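Local coordinates for protein alpha-11 giardin (Giardia intestinalis, PDB 2II2) that binds calcium and, as an annexin-family giardin, probably phospholipid, and may take part in the cytoskeleton of the ventral disk and in parasite attachment, at residues R31-A34 against E35-K38; L134-A137 against A138-L141; S290-A293 against N294-N297. All coordinates share one frame; numbering follows the deposited sequence.

Contact 1 of 3, residues R31-A34 against E35-K38; sequences RWSA and EERK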
loop_
_atom_site.group_PDB
_atom_site.type_symbol
_atom_site.label_atom_id
_atom_site.label_comp_id
_atom_site.label_asym_id
_atom_site.label_seq_id
_atom_site.Cartn_x
_atom_site.Cartn_y
_atom_site.Cartn_z
ATOM N N ARG A 31 10.008 4.938 -19.501
ATOM C CA ARG A 31 9.674 4.629 -20.881
ATOM C C ARG A 31 8.688 3.504 -21.058
ATOM O O ARG A 31 8.104 3.394 -22.133
ATOM C CB ARG A 31 10.945 4.248 -21.645
ATOM C CG ARG A 31 11.943 5.333 -21.759
ATOM C CD ARG A 31 13.011 4.897 -22.720
ATOM N NE ARG A 31 14.266 5.477 -22.303
ATOM C CZ ARG A 31 15.443 4.958 -22.589
ATOM N NH1 ARG A 31 15.516 3.840 -23.315
ATOM N NH2 ARG A 31 16.533 5.566 -22.150
ATOM N N TRP A 32 8.501 2.687 -20.024
ATOM C CA TRP A 32 7.908 1.362 -20.194
ATOM C C TRP A 32 6.573 1.145 -19.491
ATOM O O TRP A 32 6.417 1.492 -18.325
ATOM C CB TRP A 32 8.900 0.301 -19.704
ATOM C CG TRP A 32 10.303 0.546 -20.176
ATOM C CD1 TRP A 32 11.334 1.094 -19.457
ATOM C CD2 TRP A 32 10.834 0.279 -21.486
ATOM N NE1 TRP A 32 12.462 1.185 -20.233
ATOM C CE2 TRP A 32 12.184 0.695 -21.483
ATOM C CE3 TRP A 32 10.293 -0.251 -22.670
ATOM C CZ2 TRP A 32 13.006 0.573 -22.608
ATOM C CZ3 TRP A 32 11.124 -0.386 -23.786
ATOM C CH2 TRP A 32 12.459 0.023 -23.747
ATOM N N SER A 33 5.630 0.512 -20.197
ATOM C CA SER A 33 4.387 0.050 -19.572
ATOM C C SER A 33 4.652 -1.145 -18.635
ATOM O O SER A 33 5.748 -1.725 -18.665
ATOM C CB SER A 33 3.400 -0.365 -20.644
ATOM O OG SER A 33 3.858 -1.543 -21.269
ATOM N N ALA A 34 3.660 -1.537 -17.826
ATOM C CA ALA A 34 3.801 -2.735 -16.996
ATOM C C ALA A 34 4.124 -3.965 -17.851
ATOM O O ALA A 34 5.037 -4.727 -17.524
ATOM C CB ALA A 34 2.563 -2.969 -16.166
ATOM N N GLU A 35 3.434 -4.118 -18.978
ATOM C CA GLU A 35 3.641 -5.270 -19.847
ATOM C C GLU A 35 5.077 -5.249 -20.387
ATOM O O GLU A 35 5.736 -6.300 -20.466
ATOM C CB GLU A 35 2.641 -5.232 -20.989
ATOM C CG GLU A 35 2.763 -6.382 -21.952
ATOM C CD GLU A 35 1.821 -6.221 -23.116
ATOM O OE1 GLU A 35 0.625 -5.950 -22.860
ATOM O OE2 GLU A 35 2.275 -6.353 -24.279
ATOM N N GLU A 36 5.536 -4.064 -20.798
ATOM C CA GLU A 36 6.893 -3.900 -21.315
ATOM C C GLU A 36 7.956 -4.134 -20.246
ATOM O O GLU A 36 9.012 -4.699 -20.552
ATOM C CB GLU A 36 7.071 -2.522 -21.968
ATOM C CG GLU A 36 6.260 -2.347 -23.253
ATOM C CD GLU A 36 6.187 -0.912 -23.721
ATOM O OE1 GLU A 36 6.358 0.008 -22.913
ATOM O OE2 GLU A 36 5.906 -0.694 -24.923
ATOM N N ARG A 37 7.699 -3.709 -19.005
ATOM C CA ARG A 37 8.711 -3.943 -17.972
ATOM C C ARG A 37 8.945 -5.435 -17.801
ATOM O O ARG A 37 10.085 -5.875 -17.630
ATOM C CB ARG A 37 8.340 -3.308 -16.630
ATOM C CG ARG A 37 8.395 -1.808 -16.652
ATOM C CD ARG A 37 8.270 -1.223 -15.281
ATOM N NE ARG A 37 6.986 -1.449 -14.619
ATOM C CZ ARG A 37 5.872 -0.737 -14.811
ATOM N NH1 ARG A 37 5.832 0.241 -15.713
ATOM N NH2 ARG A 37 4.781 -1.009 -14.104
ATOM N N LYS A 38 7.865 -6.209 -17.858
ATOM C CA LYS A 38 7.966 -7.659 -17.669
ATOM C C LYS A 38 8.759 -8.284 -18.824
ATOM O O LYS A 38 9.692 -9.083 -18.625
ATOM C CB LYS A 38 6.561 -8.271 -17.579
ATOM C CG LYS A 38 6.521 -9.771 -17.259
ATOM C CD LYS A 38 5.071 -10.300 -17.290
ATOM C CE LYS A 38 5.018 -11.768 -16.886
ATOM N NZ LYS A 38 3.631 -12.278 -16.866
HETATM O O HOH W 1 7.816 1.809 -24.417
HETATM O O HOH W 2 5.228 2.482 -23.176
#

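Contact 2 of 3, residues L134-A137 against A138-L141; sequences LTSA and ASYL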
loop_
_atom_site.group_PDB
_atom_site.type_symbol
_atom_site.label_atom_id
_atom_site.label_comp_id
_atom_site.label_asym_id
_atom_site.label_seq_id
_atom_site.Cartn_x
_atom_site.Cartn_y
_atom_site.Cartn_z
ATOM N N LEU A 134 -4.901 -12.436 17.707
ATOM C CA LEU A 134 -6.082 -11.582 17.549
ATOM C C LEU A 134 -6.361 -10.758 18.775
ATOM O O LEU A 134 -6.949 -11.245 19.750
ATOM C CB LEU A 134 -7.313 -12.390 17.157
ATOM C CG LEU A 134 -7.306 -12.844 15.696
ATOM C CD1 LEU A 134 -8.410 -13.869 15.406
ATOM C CD2 LEU A 134 -7.430 -11.661 14.734
ATOM N N THR A 135 -5.913 -9.511 18.747
ATOM C CA THR A 135 -6.055 -8.635 19.899
ATOM C C THR A 135 -6.606 -7.288 19.395
ATOM O O THR A 135 -7.751 -6.896 19.659
ATOM C CB THR A 135 -4.696 -8.487 20.643
ATOM O OG1 THR A 135 -3.679 -8.044 19.726
ATOM C CG2 THR A 135 -4.254 -9.839 21.273
ATOM N N SER A 136 -5.823 -6.638 18.563
ATOM C CA SER A 136 -6.068 -5.274 18.174
ATOM C C SER A 136 -6.925 -5.172 16.922
ATOM O O SER A 136 -7.072 -6.155 16.184
ATOM C CB SER A 136 -4.719 -4.658 17.861
ATOM O OG SER A 136 -4.078 -5.401 16.844
ATOM N N ALA A 137 -7.423 -3.963 16.643
ATOM C CA ALA A 137 -8.047 -3.714 15.340
ATOM C C ALA A 137 -7.086 -4.094 14.218
ATOM O O ALA A 137 -7.497 -4.702 13.238
ATOM C CB ALA A 137 -8.456 -2.255 15.233
ATOM N N ALA A 138 -5.805 -3.746 14.383
ATOM C CA ALA A 138 -4.815 -4.056 13.347
ATOM C C ALA A 138 -4.746 -5.544 13.029
ATOM O O ALA A 138 -4.699 -5.936 11.863
ATOM C CB ALA A 138 -3.448 -3.554 13.743
ATOM N N SER A 139 -4.771 -6.359 14.079
ATOM C CA SER A 139 -4.748 -7.810 13.887
ATOM C C SER A 139 -6.013 -8.361 13.242
ATOM O O SER A 139 -5.933 -9.191 12.320
ATOM C CB SER A 139 -4.437 -8.531 15.187
ATOM O OG SER A 139 -5.435 -8.333 16.181
ATOM N N TYR A 140 -7.172 -7.900 13.709
ATOM C CA TYR A 140 -8.416 -8.294 13.090
ATOM C C TYR A 140 -8.474 -7.895 11.626
ATOM O O TYR A 140 -8.999 -8.641 10.805
ATOM C CB TYR A 140 -9.653 -7.759 13.832
ATOM C CG TYR A 140 -9.984 -8.601 15.021
ATOM C CD1 TYR A 140 -9.585 -8.226 16.298
ATOM C CD2 TYR A 140 -10.671 -9.794 14.869
ATOM C CE1 TYR A 140 -9.859 -9.023 17.408
ATOM C CE2 TYR A 140 -10.956 -10.609 15.983
ATOM C CZ TYR A 140 -10.544 -10.202 17.240
ATOM O OH TYR A 140 -10.812 -11.005 18.328
ATOM N N LEU A 141 -7.950 -6.725 11.258
ATOM C CA LEU A 141 -7.949 -6.312 9.847
ATOM C C LEU A 141 -7.200 -7.330 9.009
ATOM O O LEU A 141 -7.647 -7.664 7.910
ATOM C CB LEU A 141 -7.313 -4.940 9.701
ATOM C CG LEU A 141 -8.213 -3.766 10.087
ATOM C CD1 LEU A 141 -7.376 -2.527 10.414
ATOM C CD2 LEU A 141 -9.205 -3.489 8.950
#

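Contact 3 of 3, residues S290-A293 against N294-N297; sequences SKEA and NKVN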
loop_
_atom_site.group_PDB
_atom_site.type_symbol
_atom_site.label_atom_id
_atom_site.label_comp_id
_atom_site.label_asym_id
_atom_site.label_seq_id
_atom_site.Cartn_x
_atom_site.Cartn_y
_atom_site.Cartn_z
ATOM N N SER A 290 15.258 14.983 1.302
ATOM C CA SER A 290 16.441 14.525 2.043
ATOM C C SER A 290 17.734 14.542 1.246
ATOM O O SER A 290 17.718 14.245 0.042
ATOM C CB SER A 290 16.198 13.118 2.570
ATOM O OG SER A 290 17.362 12.630 3.215
ATOM N N LYS A 291 18.846 14.852 1.919
ATOM C CA LYS A 291 20.174 14.796 1.299
ATOM C C LYS A 291 20.868 13.448 1.522
ATOM O O LYS A 291 21.990 13.241 1.040
ATOM C CB LYS A 291 21.072 15.915 1.848
ATOM C CG LYS A 291 21.562 15.689 3.286
ATOM C CD LYS A 291 22.276 16.902 3.861
ATOM C CE LYS A 291 23.071 16.539 5.107
ATOM N NZ LYS A 291 23.593 17.749 5.812
ATOM N N GLU A 292 20.238 12.557 2.281
ATOM C CA GLU A 292 20.819 11.249 2.540
ATOM C C GLU A 292 20.912 10.514 1.215
ATOM O O GLU A 292 19.963 10.537 0.405
ATOM C CB GLU A 292 19.977 10.461 3.541
ATOM C CG GLU A 292 19.982 10.995 4.969
ATOM C CD GLU A 292 19.069 10.194 5.873
ATOM O OE1 GLU A 292 19.039 8.950 5.732
ATOM O OE2 GLU A 292 18.381 10.796 6.736
ATOM N N ALA A 293 22.054 9.865 0.999
ATOM C CA ALA A 293 22.325 9.223 -0.290
ATOM C C ALA A 293 21.206 8.292 -0.768
ATOM O O ALA A 293 20.842 8.311 -1.950
ATOM C CB ALA A 293 23.672 8.470 -0.241
ATOM N N ASN A 294 20.650 7.494 0.149
ATOM C CA ASN A 294 19.646 6.505 -0.262
ATOM C C ASN A 294 18.251 7.080 -0.388
ATOM O O ASN A 294 17.300 6.340 -0.684
ATOM C CB ASN A 294 19.646 5.247 0.613
ATOM C CG ASN A 294 19.155 5.490 2.028
ATOM O OD1 ASN A 294 18.741 6.597 2.401
ATOM N ND2 ASN A 294 19.205 4.427 2.848
ATOM N N LYS A 295 18.144 8.393 -0.163
ATOM C CA LYS A 295 16.874 9.111 -0.309
ATOM C C LYS A 295 16.888 10.201 -1.352
ATOM O O LYS A 295 15.824 10.632 -1.787
ATOM C CB LYS A 295 16.434 9.713 1.031
ATOM C CG LYS A 295 16.068 8.651 2.039
ATOM C CD LYS A 295 15.811 9.236 3.398
ATOM C CE LYS A 295 15.672 8.167 4.479
ATOM N NZ LYS A 295 16.963 7.424 4.659
ATOM N N VAL A 296 18.071 10.695 -1.727
ATOM C CA VAL A 296 18.142 11.922 -2.523
ATOM C C VAL A 296 17.368 11.848 -3.847
ATOM O O VAL A 296 16.779 12.858 -4.272
ATOM C CB VAL A 296 19.591 12.380 -2.740
ATOM C CG1 VAL A 296 20.348 11.393 -3.585
ATOM C CG2 VAL A 296 19.615 13.765 -3.381
ATOM N N ASN A 297 17.363 10.675 -4.486
ATOM C CA ASN A 297 16.659 10.518 -5.755
ATOM C C ASN A 297 15.265 9.929 -5.653
ATOM O O ASN A 297 14.604 9.699 -6.672
ATOM C CB ASN A 297 17.512 9.731 -6.751
ATOM C CG ASN A 297 18.769 10.493 -7.109
ATOM O OD1 ASN A 297 18.692 11.604 -7.631
ATOM N ND2 ASN A 297 19.915 9.914 -6.844
HETATM O O HOH W 3 15.949 14.820 -2.106
HETATM O O HOH W 4 18.554 8.147 -3.708
#

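Contact 1 of 3, residues R31-A34 against E35-K38
E36 folds back over S33 at the start of helix 34-48, and its side chain can be followed atom by atom. E36 CB lies 3.4 Å from S33 OG, and CG comes closer still to that hydroxyl. With CG anti to the carbonyl carbon (chi1 -68°) and the chain extended beyond it, the carboxylate reaches back to the loop, where OE1 accepts from S33 N at 2.9 Å. The N-H points almost straight at the oxygen (170°), which it meets on the anti side, 27° out of the carboxylate plane. E36 OE1 also sits near the plane of the W32 ring at its edge, 4.0 Å from W32 CE3; ring and carboxylate planes are steeply inclined to each other. Two waters lie within bonding distance of both OE1 and R31 O and can link them. In return, E36 N donates to S33 OG over 3.1 Å. On the next residue, R37 CG packs 3.7 Å from W32 CB, and the bend at chi3 lays the guanidinium over A34 CA, 3.5 Å from R37 NH2, which also forms a salt bridge with D265. R37 N and K38 N begin the regular helical bonding by donating to S33 O and A34 O. The reciprocal S33-E36 pair is a capping box, with S33 as N-cap of helix 34-48.

Contact 2 of 3, residues L134-A137 against A138-L141
L134 and Y140 cross at about a right angle, the leucine lying over one face of the tyrosine ring. L134 CD2 makes a CH-pi contact, 3.9 Å from the ring centroid and 16° off its normal, while CB of the same leucine reaches the phenolic end, 3.9 Å from Y140 OH. The ring edge is turned to the loop backbone: T135 O lies in the ring plane, 3.7 Å from Y140 CE1. Y140 CG stands anti to the carbonyl carbon (chi1 -81°), a setting that swings the ring back along the incoming chain. E176 and V179 of helix 175-184 also touch this tyrosine. Two serine hydroxyls bind the loop to the first turn. S136 OG accepts from S139 N at 3.0 Å, whereas S139 OG turns to the loop, accepting from T135 N at 2.9 Å and donating to S136 O at 2.7 Å. S136 O is thus gripped twice, since Y140 N also donates to it, nearly straight at 174°. A buried hydroxyl thereby ties the loop to the first turn, where L141 N continues the pattern to A137 O. S136 is the N-cap of helix 137-147, and S139, three residues on, returns a side-chain bond to the loop backbone from within that first turn.

Contact 3 of 3, residues S290-A293 against N294-N297
An ST turn opens this loop between helices 280-287 and 298-306: S290 OG accepts from E292 N at 3.0 Å, two residues on. The hydroxyl is anti to its own backbone nitrogen (chi1 176°), and this side chain packs against the aliphatic part of K295, with S290 CB 3.7 Å from K295 CB and S290 OG the same distance from K295 CD. K295 runs alongside E292, both pointing the same way. The lysine is extended until chi4, which turns to 65° and brings K295 NZ round to E292 OE1, forming a salt bridge of 2.8 Å. The ammonium comes from above the carboxylate plane, 49° out of it. K295 NZ also donates to N294 OD1 at 3.0 Å, only slightly tilted from the amide carbonyl plane, and D250 of helix 249-263 supplies a second salt bridge. Held by two carboxylates and an amide, the ammonium is probably well stabilised in its charged form. The stretch belongs to the annexin domain of the chain, and the N294 side chain lies about 7 Å from that of E66, a calcium-binding residue in another structure of this protein; N294 ND2 also bonds to N62 O. In the backbone, E292 O receives K295 N at 2.9 Å, the donor standing above the carbonyl plane, and a weak bond from V296 N. V296 CA adds a CA-H...O contact to S290 O. Water 4 bridges the turn, donating to A293 O and accepting from N297 N.

Contacts 1 and 2 both join an incoming loop to the first turn of a helix, with a serine N-cap in each, yet they use different chemistry. Contact 1 lies on the surface, where a carboxylate closes the cap and waters share its oxygen. Contact 2 is partly buried among neighbouring helices. There a serine hydroxyl bonds to the loop backbone, and a leucine methyl packs on a tyrosine face. Contact 3 stays within one surface loop and relies on a salt bridge as well as turn bonds. None touches another: contacts 1 and 2 lie on opposite sides of the chain's centre, with centres 37 Å apart, whereas contacts 1 and 3 are separated by 26 Å between centres.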